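Side-chain contacts in putative hemin transport system, substrate-binding protein (Burkholderia cenocepacia J2315, PDB 5GIZ), which binds heme in the periplasm and probably hands it to a membrane transporter, as a substrate-binding protein of a bacterial heme-uptake system: residues 170-175 with 189-194; 153-156 with 162-165; 205-210 with 221-226. All blocks are in the same frame, centred on the assembly; numbering follows the deposited sequence.

Contact 1. Residues 170-175 with 189-194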
ATOM      1  N   THR A 170       5.888  -0.482   9.584  1.00 14.48           N
ATOM      2  CA  THR A 170       5.267   0.261   8.474  1.00 13.60           C
ATOM      3  C   THR A 170       5.336  -0.574   7.182  1.00 12.26           C
ATOM      4  O   THR A 170       6.207  -1.444   6.982  1.00 11.44           O
ATOM      5  CB  THR A 170       5.914   1.613   8.194  1.00 13.57           C
ATOM      6  OG1 THR A 170       7.296   1.399   7.854  1.00 12.72           O
ATOM      7  CG2 THR A 170       5.809   2.516   9.363  1.00 14.64           C
ATOM      8  N   ALA A 171       4.452  -0.217   6.235  1.00 11.88           N
ATOM      9  CA  ALA A 171       4.480  -0.819   4.906  1.00 11.56           C
ATOM     10  C   ALA A 171       5.830  -0.539   4.257  1.00 11.23           C
ATOM     11  O   ALA A 171       6.417  -1.403   3.632  1.00 11.23           O
ATOM     12  CB  ALA A 171       3.351  -0.233   4.036  1.00 12.18           C
ATOM     13  N   ALA A 172       6.286   0.717   4.343  1.00 10.99           N
ATOM     14  CA  ALA A 172       7.540   1.096   3.725  1.00 11.00           C
ATOM     15  C   ALA A 172       8.741   0.292   4.256  1.00 10.92           C
ATOM     16  O   ALA A 172       9.587  -0.139   3.488  1.00 10.70           O
ATOM     17  CB  ALA A 172       7.794   2.589   3.924  1.00 11.27           C
ATOM     18  N   ASP A 173       8.818   0.109   5.574  1.00 10.69           N
ATOM     19  CA  ASP A 173       9.894  -0.687   6.176  1.00 11.23           C
ATOM     20  C   ASP A 173       9.912  -2.109   5.559  1.00 10.72           C
ATOM     21  O   ASP A 173      10.931  -2.635   5.167  1.00 10.67           O
ATOM     22  CB  ASP A 173       9.690  -0.776   7.691  1.00 12.05           C
ATOM     23  CG  ASP A 173      10.808  -1.493   8.377  1.00 13.12           C
ATOM     24  OD1 ASP A 173      11.819  -0.845   8.705  1.00 13.02           O
ATOM     25  OD2 ASP A 173      10.654  -2.717   8.572  1.00 15.12           O
ATOM     26  N   ALA A 174       8.737  -2.714   5.454  1.00 10.57           N
ATOM     27  CA  ALA A 174       8.623  -4.049   4.912  1.00 10.51           C
ATOM     28  C   ALA A 174       9.033  -4.092   3.442  1.00  9.94           C
ATOM     29  O   ALA A 174       9.745  -4.967   3.002  1.00  9.71           O
ATOM     30  CB  ALA A 174       7.205  -4.567   5.072  1.00 10.80           C
ATOM     31  N   MET A 175       8.614  -3.089   2.686  1.00  9.71           N
ATOM     32  CA  MET A 175       8.943  -3.073   1.261  1.00  9.68           C
ATOM     33  C   MET A 175      10.442  -2.894   0.982  1.00  8.97           C
ATOM     34  O   MET A 175      11.037  -3.594   0.152  1.00  8.98           O
ATOM     35  CB  MET A 175       8.166  -2.021   0.505  1.00  9.76           C
ATOM     36  CG  MET A 175       6.684  -2.290   0.446  1.00  9.87           C
ATOM     37  SD  MET A 175       6.236  -3.787  -0.448  1.00 10.56           S
ATOM     38  CE  MET A 175       6.719  -3.366  -2.130  1.00 10.85           C
ATOM     39  N   ASP A 189       8.756   2.934  15.916  1.00 20.10           N
ATOM     40  CA  ASP A 189       7.684   2.419  15.070  1.00 20.45           C
ATOM     41  C   ASP A 189       6.878   3.549  14.454  1.00 20.12           C
ATOM     42  O   ASP A 189       6.793   4.647  15.018  1.00 20.20           O
ATOM     43  CB  ASP A 189       6.747   1.537  15.878  1.00 22.02           C
ATOM     44  CG  ASP A 189       7.445   0.306  16.393  1.00 22.72           C
ATOM     45  OD1 ASP A 189       8.492  -0.084  15.814  1.00 23.09           O
ATOM     46  OD2 ASP A 189       6.980  -0.253  17.405  1.00 24.92           O
ATOM     47  N   HIS A 190       6.243   3.230  13.323  1.00 19.58           N
ATOM     48  CA  HIS A 190       5.319   4.101  12.636  1.00 20.18           C
ATOM     49  C   HIS A 190       6.033   5.285  12.071  1.00 19.97           C
ATOM     50  O   HIS A 190       7.218   5.170  11.713  1.00 17.94           O
ATOM     51  CB  HIS A 190       4.109   4.430  13.518  1.00 22.35           C
ATOM     52  CG  HIS A 190       3.557   3.205  14.178  1.00 25.55           C
ATOM     53  ND1 HIS A 190       3.187   2.092  13.449  1.00 27.99           N
ATOM     54  CD2 HIS A 190       3.407   2.876  15.478  1.00 28.27           C
ATOM     55  CE1 HIS A 190       2.805   1.139  14.279  1.00 28.88           C
ATOM     56  NE2 HIS A 190       2.918   1.593  15.515  1.00 29.63           N
ATOM     57  N   TYR A 191       5.315   6.371  11.858  1.00 21.33           N
ATOM     58  CA  TYR A 191       5.885   7.554  11.219  1.00 22.25           C
ATOM     59  C   TYR A 191       6.304   8.559  12.272  1.00 23.71           C
ATOM     60  O   TYR A 191       5.630   8.697  13.298  1.00 24.44           O
ATOM     61  CB  TYR A 191       4.862   8.136  10.229  1.00 23.48           C
ATOM     62  CG  TYR A 191       4.749   7.338   8.940  1.00 25.53           C
ATOM     63  CD1 TYR A 191       5.653   7.559   7.923  1.00 26.23           C
ATOM     64  CD2 TYR A 191       3.744   6.386   8.734  1.00 29.27           C
ATOM     65  CE1 TYR A 191       5.578   6.869   6.743  1.00 28.34           C
ATOM     66  CE2 TYR A 191       3.674   5.674   7.546  1.00 30.47           C
ATOM     67  CZ  TYR A 191       4.613   5.927   6.560  1.00 31.45           C
ATOM     68  OH  TYR A 191       4.617   5.290   5.332  1.00 38.91           O
ATOM     69  N   LYS A 192       7.396   9.283  12.052  1.00 22.49           N
ATOM     70  CA  LYS A 192       7.790  10.364  12.942  1.00 25.03           C
ATOM     71  C   LYS A 192       8.427  11.493  12.121  1.00 22.93           C
ATOM     72  O   LYS A 192       9.047  11.209  11.074  1.00 21.19           O
ATOM     73  CB  LYS A 192       8.715   9.798  14.043  1.00 30.72           C
ATOM     74  CG  LYS A 192      10.017  10.536  14.299  1.00 35.65           C
ATOM     75  CD  LYS A 192      11.125   9.644  14.870  1.00 40.26           C
ATOM     76  CE  LYS A 192      10.757   8.930  16.151  1.00 42.71           C
ATOM     77  NZ  LYS A 192      10.605   9.895  17.267  1.00 46.65           N
ATOM     78  N   PRO A 193       8.242  12.766  12.545  1.00 23.44           N
ATOM     79  CA  PRO A 193       8.958  13.881  11.912  1.00 23.91           C
ATOM     80  C   PRO A 193      10.455  13.707  12.021  1.00 23.00           C
ATOM     81  O   PRO A 193      10.975  13.389  13.107  1.00 23.41           O
ATOM     82  CB  PRO A 193       8.484  15.103  12.699  1.00 24.77           C
ATOM     83  CG  PRO A 193       7.108  14.729  13.133  1.00 24.95           C
ATOM     84  CD  PRO A 193       7.192  13.260  13.472  1.00 24.42           C
ATOM     85  N   LEU A 194      11.138  13.907  10.901  1.00 22.36           N
ATOM     86  CA  LEU A 194      12.562  13.707  10.798  1.00 22.37           C
ATOM     87  C   LEU A 194      13.327  14.925  11.253  1.00 24.84           C
ATOM     88  O   LEU A 194      13.165  15.988  10.692  1.00 24.45           O
ATOM     89  CB  LEU A 194      12.922  13.417   9.333  1.00 21.61           C
ATOM     90  CG  LEU A 194      14.379  13.139   8.997  1.00 20.45           C
ATOM     91  CD1 LEU A 194      14.896  11.827   9.580  1.00 20.43           C
ATOM     92  CD2 LEU A 194      14.533  13.215   7.467  1.00 21.07           C
TER
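One face of the Tyr191 ring carries the methyl group of Thr170: CG2 sits 4.2 Å from CE2, displaced toward the rim rather than centred over the ring, so this is a light methyl-on-ring touch. At the far end of the same ring the hydroxyl OH comes within 4.4 Å of Ala172 CB, a loose van der Waals approach. Phe154 and Leu156 of strand 151-159 and Ala166 of strand 162-166 also pack against the tyrosine. The side chain of His190 leaves its backbone pointing away from residues 170-175; Asp189 CB lies over one face of its imidazole, toward the rim, and what His190 gives the contact is backbone, its CA lying 3.7 Å from Thr170 CG2.

Thr170 therefore works in two directions. With chi1 at 60°, OG1 stands between the backbone N and the carbonyl carbon, while CG2 is anti to that carbon and is carried to His190 and the Tyr191 ring. OG1 accepts from Asp173 N at 3.0 Å, with an N-H...O angle of 159°, and also bonds to Gly167 O, which fixes the rotation of the side chain and hence the place of the methyl. The first backbone bond of the helix follows, Ala174 N to Thr170 O.

Ala171, Ala172 and Tyr191 belong to heme sites seen in this protein, although no heme is bound here, and the tyrosine side chain is about 10 Å from that of Tyr53, an axial ligand of heme iron. A threonine N-cap here starts the helix that brings Ala171 and Ala172 next to Tyr191, consistent with one wall of the heme-binding cleft.

Contact 2. Residues 153-156 with 162-165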
ATOM      1  N   LEU A 153      15.779   5.676   3.046  1.00 10.78           N
ATOM      2  CA  LEU A 153      14.874   6.531   3.823  1.00 11.32           C
ATOM      3  C   LEU A 153      13.600   6.649   3.023  1.00 10.58           C
ATOM      4  O   LEU A 153      13.677   7.078   1.880  1.00 10.43           O
ATOM      5  CB  LEU A 153      15.493   7.902   3.910  1.00 12.58           C
ATOM      6  CG  LEU A 153      14.622   8.960   4.595  1.00 14.32           C
ATOM      7  CD1 LEU A 153      14.464   8.652   6.055  1.00 15.82           C
ATOM      8  CD2 LEU A 153      15.212  10.355   4.353  1.00 15.86           C
ATOM      9  N   PHE A 154      12.470   6.316   3.640  1.00 10.54           N
ATOM     10  CA  PHE A 154      11.155   6.557   3.070  1.00 10.77           C
ATOM     11  C   PHE A 154      10.488   7.782   3.650  1.00 11.41           C
ATOM     12  O   PHE A 154      10.235   7.839   4.826  1.00 11.73           O
ATOM     13  CB  PHE A 154      10.185   5.347   3.202  1.00 10.79           C
ATOM     14  CG  PHE A 154       8.854   5.621   2.552  1.00 11.09           C
ATOM     15  CD1 PHE A 154       8.752   5.650   1.203  1.00 11.36           C
ATOM     16  CD2 PHE A 154       7.750   5.979   3.297  1.00 11.67           C
ATOM     17  CE1 PHE A 154       7.569   5.969   0.553  1.00 12.33           C
ATOM     18  CE2 PHE A 154       6.559   6.294   2.636  1.00 11.56           C
ATOM     19  CZ  PHE A 154       6.489   6.311   1.299  1.00 12.08           C
ATOM     20  N   VAL A 155      10.257   8.741   2.787  1.00 12.33           N
ATOM     21  CA  VAL A 155       9.498   9.940   3.087  1.00 14.30           C
ATOM     22  C   VAL A 155       8.053   9.749   2.646  1.00 14.36           C
ATOM     23  O   VAL A 155       7.788   9.601   1.444  1.00 14.70           O
ATOM     24  CB  VAL A 155      10.068  11.127   2.307  1.00 15.01           C
ATOM     25  CG1 VAL A 155       9.189  12.377   2.505  1.00 16.60           C
ATOM     26  CG2 VAL A 155      11.523  11.376   2.749  1.00 14.62           C
ATOM     27  N   LEU A 156       7.134   9.887   3.608  1.00 16.21           N
ATOM     28  CA  LEU A 156       5.713   9.885   3.285  1.00 18.84           C
ATOM     29  C   LEU A 156       5.273  11.252   2.762  1.00 19.52           C
ATOM     30  O   LEU A 156       4.624  11.354   1.736  1.00 18.71           O
ATOM     31  CB  LEU A 156       4.898   9.525   4.528  1.00 19.86           C
ATOM     32  CG  LEU A 156       3.374   9.436   4.306  1.00 21.17           C
ATOM     33  CD1 LEU A 156       3.044   8.415   3.216  1.00 21.39           C
ATOM     34  CD2 LEU A 156       2.674   9.107   5.605  1.00 21.90           C
ATOM     35  N   GLN A 162      10.074  19.968   7.108  1.00 25.22           N
ATOM     36  CA  GLN A 162      10.273  18.707   7.852  1.00 24.05           C
ATOM     37  C   GLN A 162       9.592  17.510   7.220  1.00 21.31           C
ATOM     38  O   GLN A 162       8.380  17.455   7.121  1.00 21.88           O
ATOM     39  CB  GLN A 162       9.847  18.846   9.301  1.00 25.49           C
ATOM     40  CG  GLN A 162      10.357  17.712  10.157  1.00 27.29           C
ATOM     41  CD  GLN A 162      10.338  18.068  11.623  1.00 28.75           C
ATOM     42  OE1 GLN A 162      11.316  17.835  12.343  1.00 31.18           O
ATOM     43  NE2 GLN A 162       9.222  18.620  12.076  1.00 29.17           N
ATOM     44  N   ALA A 163      10.393  16.485   6.896  1.00 19.38           N
ATOM     45  CA  ALA A 163       9.846  15.272   6.321  1.00 17.86           C
ATOM     46  C   ALA A 163       9.262  14.381   7.401  1.00 17.52           C
ATOM     47  O   ALA A 163       9.826  14.299   8.523  1.00 18.52           O
ATOM     48  CB  ALA A 163      10.942  14.498   5.608  1.00 17.48           C
ATOM     49  N   LEU A 164       8.187  13.692   7.068  1.00 17.73           N
ATOM     50  CA  LEU A 164       7.630  12.620   7.910  1.00 18.16           C
ATOM     51  C   LEU A 164       8.127  11.289   7.328  1.00 16.36           C
ATOM     52  O   LEU A 164       7.898  11.030   6.148  1.00 17.79           O
ATOM     53  CB  LEU A 164       6.108  12.702   7.879  1.00 20.69           C
ATOM     54  CG  LEU A 164       5.375  11.760   8.827  1.00 22.46           C
ATOM     55  CD1 LEU A 164       5.475  12.291  10.248  1.00 24.19           C
ATOM     56  CD2 LEU A 164       3.924  11.598   8.426  1.00 24.31           C
ATOM     57  N   VAL A 165       8.791  10.477   8.159  1.00 15.58           N
ATOM     58  CA  VAL A 165       9.512   9.301   7.667  1.00 14.62           C
ATOM     59  C   VAL A 165       9.081   8.020   8.377  1.00 14.13           C
ATOM     60  O   VAL A 165       8.599   8.067   9.498  1.00 15.13           O
ATOM     61  CB  VAL A 165      11.038   9.493   7.793  1.00 14.97           C
ATOM     62  CG1 VAL A 165      11.458  10.699   6.975  1.00 15.92           C
ATOM     63  CG2 VAL A 165      11.455   9.642   9.268  1.00 15.58           C
TER
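Leu153 and Val165 meet across a beta hairpin, made by strands 151-159 and 162-166, with Leu153 CD1 lying 3.8 Å from Val165 CG1. The leucine reaches that methyl because its CG is anti to the backbone N (chi1 175°), which swings the branch across the Val165 side chain. Val155 and Val165 form the antiparallel non-hydrogen-bonded pair, and their side chains share one face of the sheet; Val155 CG1 extends the apolar patch to Ala163 CB at 4.1 Å. Leu156 and Leu164 lie side by side and point the same way, their CD2 methyls 4.0 Å apart.

Around this first shell, Val207 and Ile209 of strand 206-210 pack on Val155, Met185 packs on both Leu153 and Val165, and Tyr191 and Pro193 of strand 191-193 lie against Leu156 and Leu164 respectively. The two short segments cross steeply, at 108° between their directions, and one bridge pair, Val155 with Val165, joins them. Between these segments the backbone bond is Leu156 N to Leu164 O at 2.9 Å; Phe154 pairs onward with Ala166. Beside it lies a CA-H...O contact in which Val165 CA approaches Phe154 O at 3.3 Å.

Contact 3. Residues 205-210 with 221-226; sequences DVVLIS and AALLAT
Leu223 crosses from its helix to strand 206-210 and settles against Val207 and Ile209. Its CB leaves the helix toward the strand, and chi1 of 179° sets CG anti to the backbone N, carrying the branch point outward to the sheet. Both methyls make contacts there. CD1 meets Ile209 CD1 at 3.9 Å, the two side chains reaching toward each other tip to tip. CD2 touches Val207 CG1 at 4.1 Å, the valine and leucine sliding past each other in opposite directions, and it also lies 4.2 Å from both Ile209 CD1 and Ile209 CG2. Ile209 presents CD1 to the leucine through an extended chain, CG1 anti to the backbone N and chi2 170°.

All three side chains are buried, and no hydrogen bond joins the two segments. Leu214 of helix 211-217 packs on both Ile209 and Leu223, and Val240 of strand 240-243 adds to the hydrophobic surroundings of the leucine.

On the backbone side, Leu223 O accepts from Thr226 OG1 at 2.9 Å and from Thr226 N at 3.2 Å, both arriving from the same face of the carbonyl plane; the hydroxyl is 37° out of that plane, away from a lone-pair direction. Thr226 OG1 also bonds to His158 NE2. This second bond ties Thr226 to a histidine of a heme site seen in this protein, and Leu223 itself packs on His158.

Val207 and Ile209, two residues apart on the strand and so on the same face, with Leu208 pointing away, meet a leucine from a helix packed on that face of the sheet: the kind of helix-on-sheet core that characterises the alpha/beta lobes of periplasmic binding proteins.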
ATOM      1  N   ASP A 205      21.412   6.056   1.769  1.00 12.16           N
ATOM      2  CA  ASP A 205      21.988   5.916   0.444  1.00 11.92           C
ATOM      3  C   ASP A 205      21.018   6.280  -0.659  1.00 11.33           C
ATOM      4  O   ASP A 205      21.424   6.710  -1.686  1.00 11.28           O
ATOM      5  CB  ASP A 205      22.505   4.487   0.227  1.00 12.37           C
ATOM      6  CG  ASP A 205      23.457   4.050   1.315  1.00 13.03           C
ATOM      7  OD1 ASP A 205      24.344   4.877   1.622  1.00 15.73           O
ATOM      8  OD2 ASP A 205      23.352   2.954   1.926  1.00 13.64           O
ATOM      9  N   VAL A 206      19.719   6.109  -0.416  1.00 10.95           N
ATOM     10  CA  VAL A 206      18.670   6.454  -1.391  1.00 10.95           C
ATOM     11  C   VAL A 206      17.516   7.043  -0.630  1.00 10.50           C
ATOM     12  O   VAL A 206      17.213   6.597   0.493  1.00 10.50           O
ATOM     13  CB  VAL A 206      18.118   5.199  -2.126  1.00 11.06           C
ATOM     14  CG1 VAL A 206      17.082   5.524  -3.244  1.00 11.46           C
ATOM     15  CG2 VAL A 206      19.243   4.384  -2.754  1.00 11.20           C
ATOM     16  N   VAL A 207      16.892   8.066  -1.172  1.00 10.81           N
ATOM     17  CA  VAL A 207      15.625   8.540  -0.661  1.00 11.21           C
ATOM     18  C   VAL A 207      14.511   8.002  -1.549  1.00 10.70           C
ATOM     19  O   VAL A 207      14.489   8.229  -2.755  1.00 10.40           O
ATOM     20  CB  VAL A 207      15.556  10.065  -0.658  1.00 12.02           C
ATOM     21  CG1 VAL A 207      14.221  10.524  -0.184  1.00 12.39           C
ATOM     22  CG2 VAL A 207      16.691  10.678   0.164  1.00 12.76           C
ATOM     23  N   LEU A 208      13.562   7.325  -0.918  1.00 10.25           N
ATOM     24  CA  LEU A 208      12.394   6.751  -1.539  1.00 10.40           C
ATOM     25  C   LEU A 208      11.210   7.604  -1.115  1.00 10.71           C
ATOM     26  O   LEU A 208      11.073   7.979   0.040  1.00 10.88           O
ATOM     27  CB  LEU A 208      12.186   5.335  -1.027  1.00 10.37           C
ATOM     28  CG  LEU A 208      11.002   4.527  -1.568  1.00 10.44           C
ATOM     29  CD1 LEU A 208      11.152   4.310  -3.079  1.00 10.81           C
ATOM     30  CD2 LEU A 208      10.898   3.191  -0.824  1.00 10.48           C
ATOM     31  N   ILE A 209      10.364   7.894  -2.070  1.00 11.01           N
ATOM     32  CA  ILE A 209       9.191   8.751  -1.842  1.00 11.74           C
ATOM     33  C   ILE A 209       8.090   8.321  -2.791  1.00 12.19           C
ATOM     34  O   ILE A 209       8.341   7.831  -3.904  1.00 11.87           O
ATOM     35  CB  ILE A 209       9.590  10.238  -2.012  1.00 12.50           C
ATOM     36  CG1 ILE A 209       8.485  11.178  -1.539  1.00 13.09           C
ATOM     37  CG2 ILE A 209       9.972  10.543  -3.421  1.00 12.91           C
ATOM     38  CD1 ILE A 209       8.965  12.610  -1.483  1.00 13.80           C
ATOM     39  N   SER A 210       6.840   8.513  -2.402  1.00 12.29           N
ATOM     40  CA  SER A 210       5.780   8.262  -3.348  1.00 12.68           C
ATOM     41  C   SER A 210       5.720   9.385  -4.405  1.00 12.74           C
ATOM     42  O   SER A 210       6.166  10.507  -4.166  1.00 12.89           O
ATOM     43  CB  SER A 210       4.420   8.091  -2.690  1.00 13.78           C
ATOM     44  OG  SER A 210       4.002   9.321  -2.125  1.00 15.27           O
ATOM     45  N   ALA A 221      14.444  18.405  -7.147  1.00 16.98           N
ATOM     46  CA  ALA A 221      15.392  19.435  -6.630  1.00 18.56           C
ATOM     47  C   ALA A 221      14.877  19.965  -5.277  1.00 18.66           C
ATOM     48  O   ALA A 221      15.628  20.105  -4.305  1.00 19.36           O
ATOM     49  CB  ALA A 221      15.541  20.556  -7.631  1.00 19.66           C
ATOM     50  N   ALA A 222      13.576  20.204  -5.206  1.00 18.70           N
ATOM     51  CA  ALA A 222      12.957  20.618  -3.954  1.00 18.01           C
ATOM     52  C   ALA A 222      13.150  19.635  -2.808  1.00 18.22           C
ATOM     53  O   ALA A 222      13.467  19.992  -1.675  1.00 18.78           O
ATOM     54  CB  ALA A 222      11.475  20.887  -4.184  1.00 19.07           C
ATOM     55  N   LEU A 223      12.960  18.362  -3.117  1.00 16.79           N
ATOM     56  CA  LEU A 223      13.165  17.337  -2.135  1.00 16.16           C
ATOM     57  C   LEU A 223      14.620  17.352  -1.638  1.00 15.65           C
ATOM     58  O   LEU A 223      14.868  17.162  -0.439  1.00 16.70           O
ATOM     59  CB  LEU A 223      12.883  15.971  -2.766  1.00 15.82           C
ATOM     60  CG  LEU A 223      13.065  14.742  -1.865  1.00 16.49           C
ATOM     61  CD1 LEU A 223      12.152  14.761  -0.656  1.00 18.12           C
ATOM     62  CD2 LEU A 223      12.869  13.494  -2.727  1.00 17.12           C
ATOM     63  N   LEU A 224      15.564  17.446  -2.560  1.00 15.77           N
ATOM     64  CA  LEU A 224      17.003  17.340  -2.210  1.00 15.89           C
ATOM     65  C   LEU A 224      17.504  18.583  -1.476  1.00 17.78           C
ATOM     66  O   LEU A 224      18.510  18.533  -0.763  1.00 17.60           O
ATOM     67  CB  LEU A 224      17.861  17.045  -3.464  1.00 15.51           C
ATOM     68  CG  LEU A 224      17.697  15.600  -4.007  1.00 15.48           C
ATOM     69  CD1 LEU A 224      18.391  15.439  -5.360  1.00 15.66           C
ATOM     70  CD2 LEU A 224      18.252  14.565  -3.032  1.00 15.98           C
ATOM     71  N   ALA A 225      16.771  19.673  -1.617  1.00 18.44           N
ATOM     72  CA  ALA A 225      17.059  20.906  -0.885  1.00 20.70           C
ATOM     73  C   ALA A 225      16.425  20.969   0.507  1.00 21.86           C
ATOM     74  O   ALA A 225      16.723  21.887   1.278  1.00 24.58           O
ATOM     75  CB  ALA A 225      16.585  22.068  -1.706  1.00 21.40           C
ATOM     76  N   THR A 226      15.547  20.033   0.827  1.00 22.73           N
ATOM     77  CA  THR A 226      15.031  19.859   2.202  1.00 23.24           C
ATOM     78  C   THR A 226      16.217  19.935   3.194  1.00 22.34           C
ATOM     79  O   THR A 226      17.276  19.319   2.955  1.00 19.99           O
ATOM     80  CB  THR A 226      14.313  18.499   2.358  1.00 23.97           C
ATOM     81  OG1 THR A 226      13.180  18.463   1.494  1.00 26.43           O
ATOM     82  CG2 THR A 226      13.816  18.259   3.830  1.00 24.38           C
TER

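How the contacts relate
Going from the N terminus, contact 2 comes first and closes the tight hairpin turn between strands 151-159 and 162-166. The chain then enters helix 171-178, and contact 1 closes the loop that returns to strand 191-193; contact 3 follows, joining strand 206-210 to helix 220-225 across an intervening helix. The three are in series, with none enclosing or crossing another. All reach one mixed sheet. Strand 191-193 lies beside 162-166, linking contacts 1 and 2, while 151-159 runs parallel to 206-210, linking contacts 2 and 3. Contacts 1 and 3, centres about 16 Å apart, do not touch, and the hairpin bridges them.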